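PDB 3KYJ: putative histidine protein kinase from Rhodobacter sphaeroides, which probably carries phosphate on a histidine of its Hpt domain and passes it to CheY or CheB, relaying chemoreceptor signals to the flagellar motors. Local coordinates for residues A[22-25]-A[26-29]; A[31-35]-A[36-40]; A[70-73]-A[74-77]. All coordinates share one frame; numbering follows the deposited sequence.

Contact 1: A[22-25]-A[26-29]; sequences QALD and AMEA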
loop_
_atom_site.group_PDB
_atom_site.type_symbol
_atom_site.label_atom_id
_atom_site.label_comp_id
_atom_site.label_asym_id
_atom_site.label_seq_id
_atom_site.Cartn_x
_atom_site.Cartn_y
_atom_site.Cartn_z
ATOM N N GLN A 22 4.220 -11.155 7.711
ATOM C CA GLN A 22 4.490 -11.668 6.361
ATOM C C GLN A 22 5.430 -10.738 5.598
ATOM O O GLN A 22 6.363 -11.185 4.952
ATOM C CB GLN A 22 3.188 -11.858 5.580
ATOM C CG GLN A 22 2.308 -12.973 6.126
ATOM C CD GLN A 22 2.976 -14.346 6.057
ATOM O OE1 GLN A 22 3.590 -14.710 5.047
ATOM N NE2 GLN A 22 2.853 -15.116 7.134
ATOM N N ALA A 23 5.194 -9.433 5.686
ATOM C CA ALA A 23 6.042 -8.492 4.977
ATOM C C ALA A 23 7.472 -8.529 5.526
ATOM O O ALA A 23 8.438 -8.543 4.758
ATOM C CB ALA A 23 5.468 -7.098 5.071
ATOM N N LEU A 24 7.618 -8.537 6.853
ATOM C CA LEU A 24 8.963 -8.585 7.427
ATOM C C LEU A 24 9.649 -9.929 7.139
ATOM O O LEU A 24 10.870 -9.968 6.941
ATOM C CB LEU A 24 8.958 -8.267 8.927
ATOM C CG LEU A 24 8.514 -6.834 9.255
ATOM C CD1 LEU A 24 8.595 -6.630 10.751
ATOM C CD2 LEU A 24 9.369 -5.813 8.520
ATOM N N ASP A 25 8.879 -11.018 7.069
ATOM C CA ASP A 25 9.469 -12.307 6.692
ATOM C C ASP A 25 10.054 -12.206 5.278
ATOM O O ASP A 25 11.126 -12.741 5.009
ATOM C CB ASP A 25 8.436 -13.435 6.739
ATOM C CG ASP A 25 8.126 -13.912 8.162
ATOM O OD1 ASP A 25 8.857 -13.550 9.115
ATOM O OD2 ASP A 25 7.143 -14.662 8.312
ATOM N N ALA A 26 9.328 -11.544 4.378
ATOM C CA ALA A 26 9.786 -11.400 2.991
ATOM C C ALA A 26 11.008 -10.472 2.923
ATOM O O ALA A 26 11.940 -10.718 2.171
ATOM C CB ALA A 26 8.651 -10.873 2.107
ATOM N N MET A 27 10.997 -9.405 3.726
ATOM C CA MET A 27 12.125 -8.494 3.796
ATOM C C MET A 27 13.384 -9.233 4.259
ATOM O O MET A 27 14.437 -9.187 3.597
ATOM C CB MET A 27 11.802 -7.333 4.741
ATOM C CG MET A 27 12.949 -6.366 4.933
ATOM S SD MET A 27 12.516 -5.107 6.169
ATOM C CE MET A 27 13.870 -3.978 5.945
ATOM N N GLU A 28 13.260 -9.964 5.361
ATOM C CA GLU A 28 14.379 -10.733 5.869
ATOM C C GLU A 28 14.833 -11.817 4.892
ATOM O O GLU A 28 16.029 -12.014 4.706
ATOM C CB GLU A 28 14.045 -11.356 7.224
ATOM C CG GLU A 28 15.288 -11.935 7.881
ATOM C CD GLU A 28 15.022 -12.722 9.148
ATOM O OE1 GLU A 28 13.907 -13.259 9.310
ATOM O OE2 GLU A 28 15.960 -12.828 9.965
ATOM N N ALA A 29 13.906 -12.523 4.255
ATOM C CA ALA A 29 14.311 -13.582 3.316
ATOM C C ALA A 29 15.148 -13.027 2.162
ATOM O O ALA A 29 16.156 -13.637 1.761
ATOM C CB ALA A 29 13.102 -14.318 2.772
#
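Two successive turns of helix 10-35, part of the helical bundle of the Hpt domain, meet here through alpha-helical i to i+4 bonds and one apolar side-chain pair. Four backbone bonds establish the helix: Ala26 N to Gln22 O, Met27 N to Ala23 O, Glu28 N to Leu24 O and Ala29 N to Asp25 O. The bond from Glu28 N to Leu24 O is the straightest, 2.9 Å long with 173° at the hydrogen. On the buried side Leu24 and Met27 lie alongside each other and point the same way, into the bundle, where Leu24 packs on Leu102 and Leu106 of helix 89-112 and on Phe54 of helix 40-60, and Met27 on Leu47 and Val51 of the latter. Met27 starts with CG opposite its own N (chi1 177°) and continues fully extended, which carries the sulfur out beside the leucine. On the outer side Asp25 OD1 forms a salt bridge with Arg103 NH2, whose positive charge probably eases the like-charge proximity of Glu28, OE1 of which lies 5.1 Å from Asp25 OD1. The apolar pair closes where one methyl of the leucine meets the thioether: Leu24 CD2 to Met27 SD, 4.0 Å.

Contact 2: A[31-35]-A[36-40]; sequences LLALQ and AGEDA. With NA (sodium ion), chain C.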
loop_
_atom_site.group_PDB
_atom_site.type_symbol
_atom_site.label_atom_id
_atom_site.label_comp_id
_atom_site.label_asym_id
_atom_site.label_seq_id
_atom_site.Cartn_x
_atom_site.Cartn_y
_atom_site.Cartn_z
ATOM N N LEU A 31 16.976 -10.265 2.127
ATOM C CA LEU A 31 18.261 -9.782 2.637
ATOM C C LEU A 31 19.208 -10.938 2.961
ATOM O O LEU A 31 20.402 -10.884 2.654
ATOM C CB LEU A 31 18.014 -8.920 3.866
ATOM C CG LEU A 31 17.313 -7.588 3.560
ATOM C CD1 LEU A 31 16.883 -6.907 4.860
ATOM C CD2 LEU A 31 18.237 -6.672 2.769
ATOM N N LEU A 32 18.666 -12.011 3.534
ATOM C CA LEU A 32 19.491 -13.179 3.846
ATOM C C LEU A 32 19.944 -13.859 2.557
ATOM O O LEU A 32 21.061 -14.343 2.489
ATOM C CB LEU A 32 18.750 -14.165 4.755
ATOM C CG LEU A 32 18.533 -13.675 6.198
ATOM C CD1 LEU A 32 17.700 -14.654 6.961
ATOM C CD2 LEU A 32 19.851 -13.414 6.924
ATOM N N ALA A 33 19.093 -13.883 1.538
ATOM C CA ALA A 33 19.498 -14.420 0.244
ATOM C C ALA A 33 20.642 -13.603 -0.360
ATOM O O ALA A 33 21.602 -14.180 -0.899
ATOM C CB ALA A 33 18.289 -14.500 -0.703
ATOM N N LEU A 34 20.579 -12.275 -0.222
ATOM C CA LEU A 34 21.637 -11.415 -0.729
ATOM C C LEU A 34 22.929 -11.650 0.043
ATOM O O LEU A 34 24.015 -11.717 -0.520
ATOM C CB LEU A 34 21.211 -9.946 -0.663
ATOM C CG LEU A 34 20.103 -9.552 -1.638
ATOM C CD1 LEU A 34 19.586 -8.159 -1.309
ATOM C CD2 LEU A 34 20.577 -9.642 -3.100
ATOM N N GLN A 35 22.805 -11.810 1.346
ATOM C CA GLN A 35 23.965 -12.055 2.172
ATOM C C GLN A 35 24.624 -13.380 1.810
ATOM O O GLN A 35 25.834 -13.524 1.941
ATOM C CB GLN A 35 23.534 -12.039 3.637
ATOM C CG GLN A 35 24.641 -11.933 4.611
ATOM C CD GLN A 35 24.100 -11.765 6.011
ATOM O OE1 GLN A 35 23.320 -12.586 6.482
ATOM N NE2 GLN A 35 24.489 -10.684 6.672
ATOM N N ALA A 36 23.837 -14.336 1.330
ATOM C CA ALA A 36 24.373 -15.639 0.943
ATOM C C ALA A 36 24.941 -15.645 -0.486
ATOM O O ALA A 36 25.439 -16.669 -0.954
ATOM C CB ALA A 36 23.307 -16.690 1.077
ATOM N N GLY A 37 24.866 -14.519 -1.181
ATOM C CA GLY A 37 25.487 -14.409 -2.492
ATOM C C GLY A 37 24.552 -14.540 -3.676
ATOM O O GLY A 37 24.993 -14.695 -4.810
ATOM N N GLU A 38 23.251 -14.462 -3.445
ATOM C CA GLU A 38 22.322 -14.437 -4.563
ATOM C C GLU A 38 22.337 -13.047 -5.172
ATOM O O GLU A 38 22.751 -12.094 -4.545
ATOM C CB GLU A 38 20.905 -14.833 -4.125
ATOM C CG GLU A 38 20.883 -16.239 -3.546
ATOM C CD GLU A 38 19.507 -16.831 -3.447
ATOM O OE1 GLU A 38 18.544 -16.230 -3.961
ATOM O OE2 GLU A 38 19.393 -17.913 -2.850
ATOM N N ASP A 39 21.862 -12.940 -6.398
ATOM C CA ASP A 39 21.946 -11.711 -7.138
ATOM C C ASP A 39 20.835 -10.712 -6.797
ATOM O O ASP A 39 19.659 -11.066 -6.608
ATOM C CB ASP A 39 21.913 -12.057 -8.626
ATOM C CG ASP A 39 22.399 -10.935 -9.486
ATOM O OD1 ASP A 39 23.520 -10.999 -10.036
ATOM O OD2 ASP A 39 21.664 -9.949 -9.613
ATOM N N ALA A 40 21.228 -9.447 -6.699
ATOM C CA ALA A 40 20.287 -8.345 -6.502
ATOM C C ALA A 40 19.117 -8.338 -7.481
ATOM O O ALA A 40 18.016 -7.928 -7.136
ATOM C CB ALA A 40 21.024 -7.027 -6.572
HETATM NA NA NA C . 23.224 -8.604 -10.479
HETATM O O HOH W 1 24.767 -11.093 -3.061
#
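Leu34 O, in the last turn of helix 10-35, receives two bonds: one from Gly37 N at 3.0 Å and one from a water that donates to it at 2.7 Å. The amide of Gly37 stands above the carbonyl plane, 66° out of it, and so misses the lone pairs. The same water also donates to Glu38 O, bridging the helix end to the departing loop. One residue earlier, Ala33 O accepts Glu38 N at 3.0 Å in a fairly straight bond, plus a weak bond from Ala36 N, whose stronger partner is Leu32 O.

Side chains follow the same turn. Glu38 runs extended alongside the helix end: its CB and CG both lie 3.4 Å from Ala33 O, and its carboxylate ends beside the methyl of Ala33, with OE1 turned to a hydrogen bond from His43 NE2. With CG beside its own N and anti to the carbonyl carbon (chi1 -69°), Leu34 brings CD2 over the loop to Ala40 CA, 3.7 Å away, while Met87 packs on both residues. Asp39 turns away from the helix end; it holds the sodium ion with both carboxylate oxygens, OD2 at 2.2 Å and OD1 at 2.5 Å. OD2 also accepts the amide of Ala41, making Asp39 the N-cap of helix 40-60.

Gly37 has phi 101°, where a side chain would jam against the carbonyl oxygen of Ala36. That positive phi, with the bonds Glu38 N to Ala33 O and Gly37 N to Leu34 O, defines a Schellman motif, followed at once by an N-cap: a compact helix-loop-helix connection between two helices of the Hpt bundle.

Contact 3: A[70-73]-A[74-77]; sequences AHLC and EDLI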
loop_
_atom_site.group_PDB
_atom_site.type_symbol
_atom_site.label_atom_id
_atom_site.label_comp_id
_atom_site.label_asym_id
_atom_site.label_seq_id
_atom_site.Cartn_x
_atom_site.Cartn_y
_atom_site.Cartn_z
ATOM N N ALA A 70 10.309 2.755 8.113
ATOM C CA ALA A 70 10.087 2.004 6.884
ATOM C C ALA A 70 10.319 2.898 5.666
ATOM O O ALA A 70 10.881 2.457 4.647
ATOM C CB ALA A 70 8.674 1.407 6.871
ATOM N N HIS A 71 9.924 4.169 5.759
ATOM C CA HIS A 71 10.067 5.076 4.641
ATOM C C HIS A 71 11.535 5.278 4.289
ATOM O O HIS A 71 11.904 5.296 3.119
ATOM C CB HIS A 71 9.357 6.419 4.895
ATOM C CG HIS A 71 9.339 7.302 3.692
ATOM N ND1 HIS A 71 9.959 8.529 3.656
ATOM C CD2 HIS A 71 8.868 7.082 2.441
ATOM C CE1 HIS A 71 9.816 9.058 2.452
ATOM N NE2 HIS A 71 9.144 8.204 1.700
ATOM N N LEU A 72 12.381 5.475 5.291
ATOM C CA LEU A 72 13.785 5.686 4.975
ATOM C C LEU A 72 14.412 4.421 4.396
ATOM O O LEU A 72 15.256 4.509 3.498
ATOM C CB LEU A 72 14.578 6.164 6.182
ATOM C CG LEU A 72 14.516 7.659 6.474
ATOM C CD1 LEU A 72 15.749 8.050 7.284
ATOM C CD2 LEU A 72 14.423 8.538 5.241
ATOM N N CYS A 73 14.001 3.245 4.879
ATOM C CA CYS A 73 14.441 1.993 4.252
ATOM C C CYS A 73 14.061 1.987 2.775
ATOM O O CYS A 73 14.872 1.636 1.916
ATOM C CB CYS A 73 13.839 0.780 4.950
ATOM S SG CYS A 73 14.432 0.470 6.603
ATOM N N GLU A 74 12.829 2.390 2.476
ATOM C CA GLU A 74 12.318 2.374 1.108
ATOM C C GLU A 74 13.110 3.322 0.236
ATOM O O GLU A 74 13.420 2.994 -0.920
ATOM C CB GLU A 74 10.826 2.742 1.089
ATOM C CG GLU A 74 10.147 2.535 -0.251
ATOM C CD GLU A 74 8.739 3.082 -0.252
ATOM O OE1 GLU A 74 7.827 2.346 0.145
ATOM O OE2 GLU A 74 8.550 4.248 -0.632
ATOM N N ASP A 75 13.472 4.486 0.782
ATOM C CA ASP A 75 14.293 5.435 0.042
ATOM C C ASP A 75 15.631 4.804 -0.356
ATOM O O ASP A 75 16.091 4.964 -1.500
ATOM C CB ASP A 75 14.594 6.677 0.878
ATOM C CG ASP A 75 13.415 7.639 0.980
ATOM O OD1 ASP A 75 12.370 7.458 0.312
ATOM O OD2 ASP A 75 13.560 8.591 1.760
ATOM N N LEU A 76 16.267 4.093 0.580
ATOM C CA LEU A 76 17.587 3.506 0.313
ATOM C C LEU A 76 17.458 2.416 -0.756
ATOM O O LEU A 76 18.254 2.347 -1.712
ATOM C CB LEU A 76 18.185 2.937 1.604
ATOM C CG LEU A 76 19.546 2.257 1.470
ATOM C CD1 LEU A 76 20.570 3.166 0.789
ATOM C CD2 LEU A 76 20.021 1.832 2.847
ATOM N N ILE A 77 16.455 1.559 -0.611
ATOM C CA ILE A 77 16.242 0.500 -1.589
ATOM C C ILE A 77 15.911 1.117 -2.954
ATOM O O ILE A 77 16.352 0.623 -3.988
ATOM C CB ILE A 77 15.098 -0.434 -1.160
ATOM C CG1 ILE A 77 15.445 -1.151 0.131
ATOM C CG2 ILE A 77 14.785 -1.424 -2.288
ATOM C CD1 ILE A 77 14.220 -1.670 0.889
#
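His71 and Asp75 leave helix 64-82 of the Hpt bundle with different first torsions: the histidine has CG trans to its own N (chi1 -173°), whereas the aspartate has CG beside its N (chi1 -76°), and this swings the carboxylate back over the imidazole one turn earlier. Asp75 OD1 sits over one ring face, 3.5 Å above the plane and offset toward the rim, and OD1 to His71 NE2 is 3.6 Å. That height above the plane makes this a face contact, with ring and carboxylate planes turned 72° from each other. With an alanine in place of His71 the ring under Asp75 OD1 is gone, and the carboxylate would probably be freer to turn. Beneath them runs regular alpha-helical bonding, Asp75 N to His71 O at 2.9 Å among four such links. Glu74 extends toward helix 40-60, where OE1 is hydrogen-bonded to ND1 of His52, the predicted phosphorylation site, and OE2 forms a salt bridge with Lys55; this pairing is consistent with Glu74 orienting the His52 ring. Both carboxylate oxygens of Asp75 approach the imidazole, the second of them at a ring carbon: Asp75 OD2 to His71 CE1, 3.8 Å.

From the N terminus the chain meets the contacts in series, with none nested or crossed. Contact 1 falls within helix 10-35, and contact 2 follows on the same helix, closing its C-terminal end and the short loop into helix 40-60; their centres are 14 Å apart. Contact 3 lies in helix 64-82, its centre 15 Å from contact 1 and 18 Å from contact 2. Only contact 2 closes a loop. Contacts 1 and 2 adjoin only along the chain and contact 3 touches neither, but helix 40-60 links them: Leu47 packs against Met27 of contact 1, Leu31 of contact 2 and Ile77 of contact 3. Helix 89-112 is another shared neighbour: Leu95 packs on Leu31 and Ile77.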